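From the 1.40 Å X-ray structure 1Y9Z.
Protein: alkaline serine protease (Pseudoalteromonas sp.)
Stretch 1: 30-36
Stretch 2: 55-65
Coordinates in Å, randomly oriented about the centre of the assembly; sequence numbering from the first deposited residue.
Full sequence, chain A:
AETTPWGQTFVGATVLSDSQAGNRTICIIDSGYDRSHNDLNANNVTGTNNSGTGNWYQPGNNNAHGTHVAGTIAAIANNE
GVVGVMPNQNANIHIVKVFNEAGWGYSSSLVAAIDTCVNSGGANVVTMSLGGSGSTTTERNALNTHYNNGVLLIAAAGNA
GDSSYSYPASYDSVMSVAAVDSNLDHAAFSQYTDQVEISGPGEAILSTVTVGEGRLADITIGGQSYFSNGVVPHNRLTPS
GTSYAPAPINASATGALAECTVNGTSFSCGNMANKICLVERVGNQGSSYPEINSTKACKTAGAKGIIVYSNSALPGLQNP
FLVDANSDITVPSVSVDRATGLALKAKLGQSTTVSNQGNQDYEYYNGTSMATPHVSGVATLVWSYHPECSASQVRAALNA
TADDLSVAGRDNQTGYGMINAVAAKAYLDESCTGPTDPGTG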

ATOM      1  N   ASP A  30      -2.241   3.656 -14.693  1.00  8.29           N
ATOM      2  CA  ASP A  30      -1.881   2.373 -14.112  1.00  8.49           C
ATOM      3  C   ASP A  30      -2.450   1.212 -14.934  1.00  8.85           C
ATOM      4  O   ASP A  30      -2.595   1.322 -16.152  1.00  9.93           O
ATOM      5  CB  ASP A  30      -2.405   2.334 -12.668  1.00  8.74           C
ATOM      6  CG  ASP A  30      -1.511   1.539 -11.736  1.00  8.54           C
ATOM      7  OD1 ASP A  30      -1.352   0.325 -11.965  1.00 10.03           O
ATOM      8  OD2 ASP A  30      -0.971   2.129 -10.771  1.00  9.53           O
ATOM      9  N   SER A  31      -2.791   0.112 -14.265  1.00  9.43           N
ATOM     10  CA  SER A  31      -3.307  -1.070 -14.961  1.00  9.79           C
ATOM     11  C   SER A  31      -4.824  -1.178 -15.074  1.00 10.36           C
ATOM     12  O   SER A  31      -5.358  -2.276 -15.231  1.00 11.09           O
ATOM     13  CB  SER A  31      -2.772  -2.343 -14.299  1.00  9.89           C
ATOM     14  OG  SER A  31      -3.416  -2.602 -13.059  1.00 10.83           O
ATOM     15  N   GLY A  32      -5.530  -0.058 -15.003  1.00  9.82           N
ATOM     16  CA  GLY A  32      -6.972  -0.145 -15.118  1.00 10.41           C
ATOM     17  C   GLY A  32      -7.679  -0.055 -13.783  1.00  9.30           C
ATOM     18  O   GLY A  32      -7.053  -0.043 -12.724  1.00 10.10           O
ATOM     19  N   TYR A  33      -9.004  -0.054 -13.850  1.00  9.64           N
ATOM     20  CA  TYR A  33      -9.863   0.117 -12.684  1.00 10.02           C
ATOM     21  C   TYR A  33     -11.039  -0.859 -12.755  1.00 10.12           C
ATOM     22  O   TYR A  33     -11.827  -0.794 -13.694  1.00 10.62           O
ATOM     23  CB  TYR A  33     -10.359   1.565 -12.740  1.00 10.35           C
ATOM     24  CG  TYR A  33     -11.264   2.056 -11.639  1.00  9.79           C
ATOM     25  CD1 TYR A  33     -10.768   2.871 -10.623  1.00  9.70           C
ATOM     26  CD2 TYR A  33     -12.637   1.807 -11.671  1.00  9.99           C
ATOM     27  CE1 TYR A  33     -11.611   3.437  -9.677  1.00  9.59           C
ATOM     28  CE2 TYR A  33     -13.491   2.368 -10.726  1.00  9.78           C
ATOM     29  CZ  TYR A  33     -12.972   3.185  -9.737  1.00 10.37           C
ATOM     30  OH  TYR A  33     -13.811   3.785  -8.829  1.00  9.94           O
ATOM     31  N   ASP A  34     -11.169  -1.762 -11.781  1.00  9.14           N
ATOM     32  CA  ASP A  34     -12.284  -2.711 -11.815  1.00 10.25           C
ATOM     33  C   ASP A  34     -13.568  -2.014 -11.384  1.00 10.57           C
ATOM     34  O   ASP A  34     -13.920  -1.991 -10.203  1.00  9.55           O
ATOM     35  CB  ASP A  34     -12.018  -3.915 -10.906  1.00 10.87           C
ATOM     36  CG  ASP A  34     -13.080  -4.992 -11.052  1.00 11.67           C
ATOM     37  OD1 ASP A  34     -12.959  -6.056 -10.408  1.00 12.58           O
ATOM     38  OD2 ASP A  34     -14.041  -4.769 -11.820  1.00 12.77           O
ATOM     39  N   ARG A  35     -14.278  -1.460 -12.359  1.00 10.92           N
ATOM     40  CA  ARG A  35     -15.507  -0.738 -12.083  1.00 12.49           C
ATOM     41  C   ARG A  35     -16.635  -1.625 -11.563  1.00 13.03           C
ATOM     42  O   ARG A  35     -17.633  -1.123 -11.051  1.00 13.89           O
ATOM     43  CB  ARG A  35     -15.957   0.009 -13.340  1.00 13.26           C
ATOM     44  CG  ARG A  35     -17.041   1.042 -13.094  1.00 17.71           C
ATOM     45  CD  ARG A  35     -17.302   1.865 -14.343  1.00 19.17           C
ATOM     46  NE  ARG A  35     -17.701   1.032 -15.473  1.00 21.81           N
ATOM     47  CZ  ARG A  35     -17.988   1.502 -16.682  1.00 22.76           C
ATOM     48  NH1 ARG A  35     -18.343   0.670 -17.650  1.00 23.36           N
ATOM     49  NH2 ARG A  35     -17.917   2.805 -16.925  1.00 23.58           N
ATOM     50  N   SER A  36     -16.478  -2.941 -11.681  1.00 11.73           N
ATOM     51  CA  SER A  36     -17.514  -3.857 -11.209  1.00 12.80           C
ATOM     52  C   SER A  36     -17.431  -4.064  -9.698  1.00 12.67           C
ATOM     53  O   SER A  36     -18.343  -4.630  -9.089  1.00 13.95           O
ATOM     54  CB  SER A  36     -17.390  -5.214 -11.909  1.00 12.87           C
ATOM     55  OG  SER A  36     -16.327  -5.977 -11.364  1.00 15.50           O
ATOM     56  N   ASN A  55     -10.429  -2.052 -22.375  1.00 13.75           N
ATOM     57  CA  ASN A  55     -11.242  -1.106 -21.620  1.00 12.43           C
ATOM     58  C   ASN A  55     -10.587  -0.720 -20.302  1.00 12.23           C
ATOM     59  O   ASN A  55     -10.120  -1.580 -19.552  1.00 11.47           O
ATOM     60  CB  ASN A  55     -12.631  -1.691 -21.347  1.00 14.26           C
ATOM     61  CG  ASN A  55     -13.436  -1.896 -22.615  1.00 15.48           C
ATOM     62  OD1 ASN A  55     -13.525  -1.001 -23.456  1.00 17.56           O
ATOM     63  ND2 ASN A  55     -14.034  -3.073 -22.753  1.00 18.05           N
ATOM     64  N   TRP A  56     -10.564   0.579 -20.019  1.00 11.10           N
ATOM     65  CA  TRP A  56      -9.959   1.075 -18.791  1.00 10.84           C
ATOM     66  C   TRP A  56     -10.676   0.538 -17.559  1.00 11.16           C
ATOM     67  O   TRP A  56     -10.068   0.387 -16.498  1.00 10.44           O
ATOM     68  CB  TRP A  56      -9.973   2.609 -18.762  1.00 11.74           C
ATOM     69  CG  TRP A  56     -11.345   3.230 -18.746  1.00 10.80           C
ATOM     70  CD1 TRP A  56     -12.059   3.681 -19.824  1.00 11.91           C
ATOM     71  CD2 TRP A  56     -12.165   3.474 -17.595  1.00 10.54           C
ATOM     72  NE1 TRP A  56     -13.267   4.191 -19.413  1.00 12.39           N
ATOM     73  CE2 TRP A  56     -13.359   4.076 -18.051  1.00 11.07           C
ATOM     74  CE3 TRP A  56     -12.006   3.240 -16.221  1.00 10.69           C
ATOM     75  CZ2 TRP A  56     -14.390   4.450 -17.182  1.00 11.29           C
ATOM     76  CZ3 TRP A  56     -13.033   3.613 -15.356  1.00 11.06           C
ATOM     77  CH2 TRP A  56     -14.210   4.211 -15.842  1.00 11.49           C
ATOM     78  N   TYR A  57     -11.966   0.246 -17.710  1.00 11.08           N
ATOM     79  CA  TYR A  57     -12.786  -0.256 -16.608  1.00 11.46           C
ATOM     80  C   TYR A  57     -12.767  -1.774 -16.435  1.00 11.33           C
ATOM     81  O   TYR A  57     -13.515  -2.323 -15.622  1.00 11.65           O
ATOM     82  CB  TYR A  57     -14.234   0.226 -16.768  1.00 11.70           C
ATOM     83  CG  TYR A  57     -14.832   0.000 -18.142  1.00 13.47           C
ATOM     84  CD1 TYR A  57     -14.660   0.936 -19.164  1.00 13.31           C
ATOM     85  CD2 TYR A  57     -15.581  -1.143 -18.417  1.00 13.71           C
ATOM     86  CE1 TYR A  57     -15.224   0.740 -20.426  1.00 15.09           C
ATOM     87  CE2 TYR A  57     -16.149  -1.348 -19.674  1.00 15.07           C
ATOM     88  CZ  TYR A  57     -15.966  -0.404 -20.670  1.00 15.56           C
ATOM     89  OH  TYR A  57     -16.534  -0.602 -21.909  1.00 19.23           O
ATOM     90  N   GLN A  58     -11.918  -2.446 -17.203  1.00 11.19           N
ATOM     91  CA  GLN A  58     -11.781  -3.899 -17.128  1.00 12.49           C
ATOM     92  C   GLN A  58     -10.296  -4.238 -17.089  1.00 11.72           C
ATOM     93  O   GLN A  58      -9.648  -4.365 -18.126  1.00 12.72           O
ATOM     94  CB  GLN A  58     -12.446  -4.561 -18.340  1.00 14.17           C
ATOM     95  CG  GLN A  58     -13.965  -4.490 -18.308  1.00 16.66           C
ATOM     96  CD  GLN A  58     -14.618  -4.948 -19.599  1.00 18.57           C
ATOM     97  OE1 GLN A  58     -15.834  -5.138 -19.655  1.00 23.03           O
ATOM     98  NE2 GLN A  58     -13.819  -5.113 -20.646  1.00 19.23           N
ATOM     99  N   PRO A  59      -9.732  -4.393 -15.882  1.00 11.89           N
ATOM    100  CA  PRO A  59      -8.306  -4.714 -15.775  1.00 12.13           C
ATOM    101  C   PRO A  59      -7.881  -6.016 -16.441  1.00 11.92           C
ATOM    102  O   PRO A  59      -6.760  -6.130 -16.940  1.00 12.42           O
ATOM    103  CB  PRO A  59      -8.070  -4.738 -14.266  1.00 13.73           C
ATOM    104  CG  PRO A  59      -9.407  -5.148 -13.717  1.00 18.58           C
ATOM    105  CD  PRO A  59     -10.359  -4.327 -14.550  1.00 13.15           C
ATOM    106  N   GLY A  60      -8.780  -6.992 -16.457  1.00 11.83           N
ATOM    107  CA  GLY A  60      -8.444  -8.281 -17.030  1.00 11.60           C
ATOM    108  C   GLY A  60      -8.030  -9.190 -15.888  1.00 12.91           C
ATOM    109  O   GLY A  60      -8.355  -8.922 -14.731  1.00 13.50           O
ATOM    110  N   ASN A  61      -7.304 -10.257 -16.199  1.00 11.88           N
ATOM    111  CA  ASN A  61      -6.869 -11.198 -15.173  1.00 11.68           C
ATOM    112  C   ASN A  61      -5.465 -10.908 -14.659  1.00 12.28           C
ATOM    113  O   ASN A  61      -4.567 -10.581 -15.434  1.00 12.80           O
ATOM    114  CB  ASN A  61      -6.912 -12.629 -15.718  1.00 13.26           C
ATOM    115  CG  ASN A  61      -8.257 -12.990 -16.309  1.00 13.80           C
ATOM    116  OD1 ASN A  61      -9.294 -12.841 -15.664  1.00 15.59           O
ATOM    117  ND2 ASN A  61      -8.246 -13.475 -17.547  1.00 13.72           N
ATOM    118  N   ASN A  62      -5.289 -11.023 -13.346  1.00 11.07           N
ATOM    119  CA  ASN A  62      -3.992 -10.810 -12.710  1.00 11.67           C
ATOM    120  C   ASN A  62      -3.359  -9.493 -13.141  1.00 12.30           C
ATOM    121  O   ASN A  62      -2.179  -9.436 -13.493  1.00 13.64           O
ATOM    122  CB  ASN A  62      -3.072 -11.980 -13.058  1.00 14.03           C
ATOM    123  CG  ASN A  62      -3.770 -13.321 -12.911  1.00 15.68           C
ATOM    124  OD1 ASN A  62      -4.212 -13.686 -11.822  1.00 16.42           O
ATOM    125  ND2 ASN A  62      -3.887 -14.055 -14.013  1.00 17.82           N
ATOM    126  N   ASN A  63      -4.157  -8.433 -13.098  1.00 11.21           N
ATOM    127  CA  ASN A  63      -3.714  -7.100 -13.490  1.00  9.79           C
ATOM    128  C   ASN A  63      -4.439  -6.121 -12.570  1.00  9.37           C
ATOM    129  O   ASN A  63      -4.956  -5.100 -13.015  1.00 10.25           O
ATOM    130  CB  ASN A  63      -4.099  -6.865 -14.957  1.00 10.23           C
ATOM    131  CG  ASN A  63      -3.445  -5.637 -15.550  1.00  9.40           C
ATOM    132  OD1 ASN A  63      -2.294  -5.329 -15.253  1.00 10.38           O
ATOM    133  ND2 ASN A  63      -4.172  -4.944 -16.419  1.00 11.11           N
ATOM    134  N   ALA A  64      -4.443  -6.446 -11.279  1.00  9.92           N
ATOM    135  CA  ALA A  64      -5.147  -5.668 -10.258  1.00  9.15           C
ATOM    136  C   ALA A  64      -4.432  -4.475  -9.633  1.00 10.35           C
ATOM    137  O   ALA A  64      -5.008  -3.782  -8.792  1.00  9.13           O
ATOM    138  CB  ALA A  64      -5.597  -6.610  -9.147  1.00  9.49           C
ATOM    139  N   HIS A  65      -3.195  -4.219 -10.039  1.00  9.27           N
ATOM    140  CA  HIS A  65      -2.422  -3.123  -9.460  1.00  9.34           C
ATOM    141  C   HIS A  65      -3.150  -1.778  -9.430  1.00  8.33           C
ATOM    142  O   HIS A  65      -3.229  -1.132  -8.380  1.00  7.84           O
ATOM    143  CB  HIS A  65      -1.089  -2.993 -10.203  1.00 10.32           C
ATOM    144  CG  HIS A  65      -0.101  -2.092  -9.530  1.00 12.52           C
ATOM    145  ND1 HIS A  65       0.004  -0.750  -9.825  1.00 13.08           N
ATOM    146  CD2 HIS A  65       0.826  -2.342  -8.575  1.00 13.46           C
ATOM    147  CE1 HIS A  65       0.957  -0.213  -9.083  1.00 13.54           C
ATOM    148  NE2 HIS A  65       1.471  -1.157  -8.316  1.00 14.17           N
TER
HETATM  149  O   HOH W   1      -6.436  -2.947 -11.926  1.00  9.98           O

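Two irregular segments of the alkaline serine protease pack along each other and bury 591 Å² between them, joined by polar bonds at one end and by aromatic and cationic side chains at the other. At the polar end, Asp-30 points its CA-to-CB bond toward the second stretch, and with chi1 at -147°, between the usual wells, its carboxylate meets the edge of the His-65 ring: ND1 of His-65 donates to OD1 of Asp-30 at 2.8 Å, nearly straight at 166°. The t rotamer of His-65 (chi1 -168°) presents that nitrogen. The same OD1 of Asp-30 also accepts from N of Ser-31 at 2.7 Å, so a short acidic side chain ties its own backbone and the imidazole together. Such an Asp-His pair is characteristic of serine proteases.

Ser-31, buried and in the p rotamer (chi1 74°), directs its hydroxyl across the gap, where OG donates to O of Asn-63 at 2.9 Å. Asn-63, in the t rotamer, turns its amide back over its own loop, ND2 bonding to O of Pro-59 at 2.9 Å; this brings OD1 of Asn-63 to 3.2 Å from CB of Ser-31, a fit that suits a small residue. Water 1 bridges the backbones, donating to O of Gly-32 at 3.1 Å and to O of Asn-63 at 2.8 Å.

Gly-32 marks a close approach: its CA lies 3.4 Å from O of Trp-56. A CB here would point into the second stretch, 3.4 Å from CA of Pro-59, and the backbone angles (101/176) would also jam it against the preceding carbonyl. Next to it, N of Tyr-33 donates to O of Trp-56 at 2.9 Å. O of Tyr-33 receives a CA-H...O contact from CA of Tyr-57 at 3.1 Å. A weak hydrogen bond runs from N of Arg-35 to O of Tyr-57 at 3.5 Å. The type I turn from Asn-55 to Gln-58, closed by N of Gln-58 to O of Asn-55 at 3.1 Å, holds the Trp-56 and Tyr-57 carbonyls.

Both aromatic residues of this turn are p rotamers. The Trp-56 side chain starts sideways, but its end comes nearer, CZ3 lying 4.1 Å from CD2 of the t-rotamer Tyr-33. Arg-35 extends through t chi1 and chi2, then bends at chi3 (58°, p), laying its guanidinium flat on the Tyr-57 ring: CZ of Arg-35 sits 4.1 Å from the centroid of the ring atoms CG to CZ of Tyr-57, planes at 23°, a cation-pi stack at the partly exposed margin.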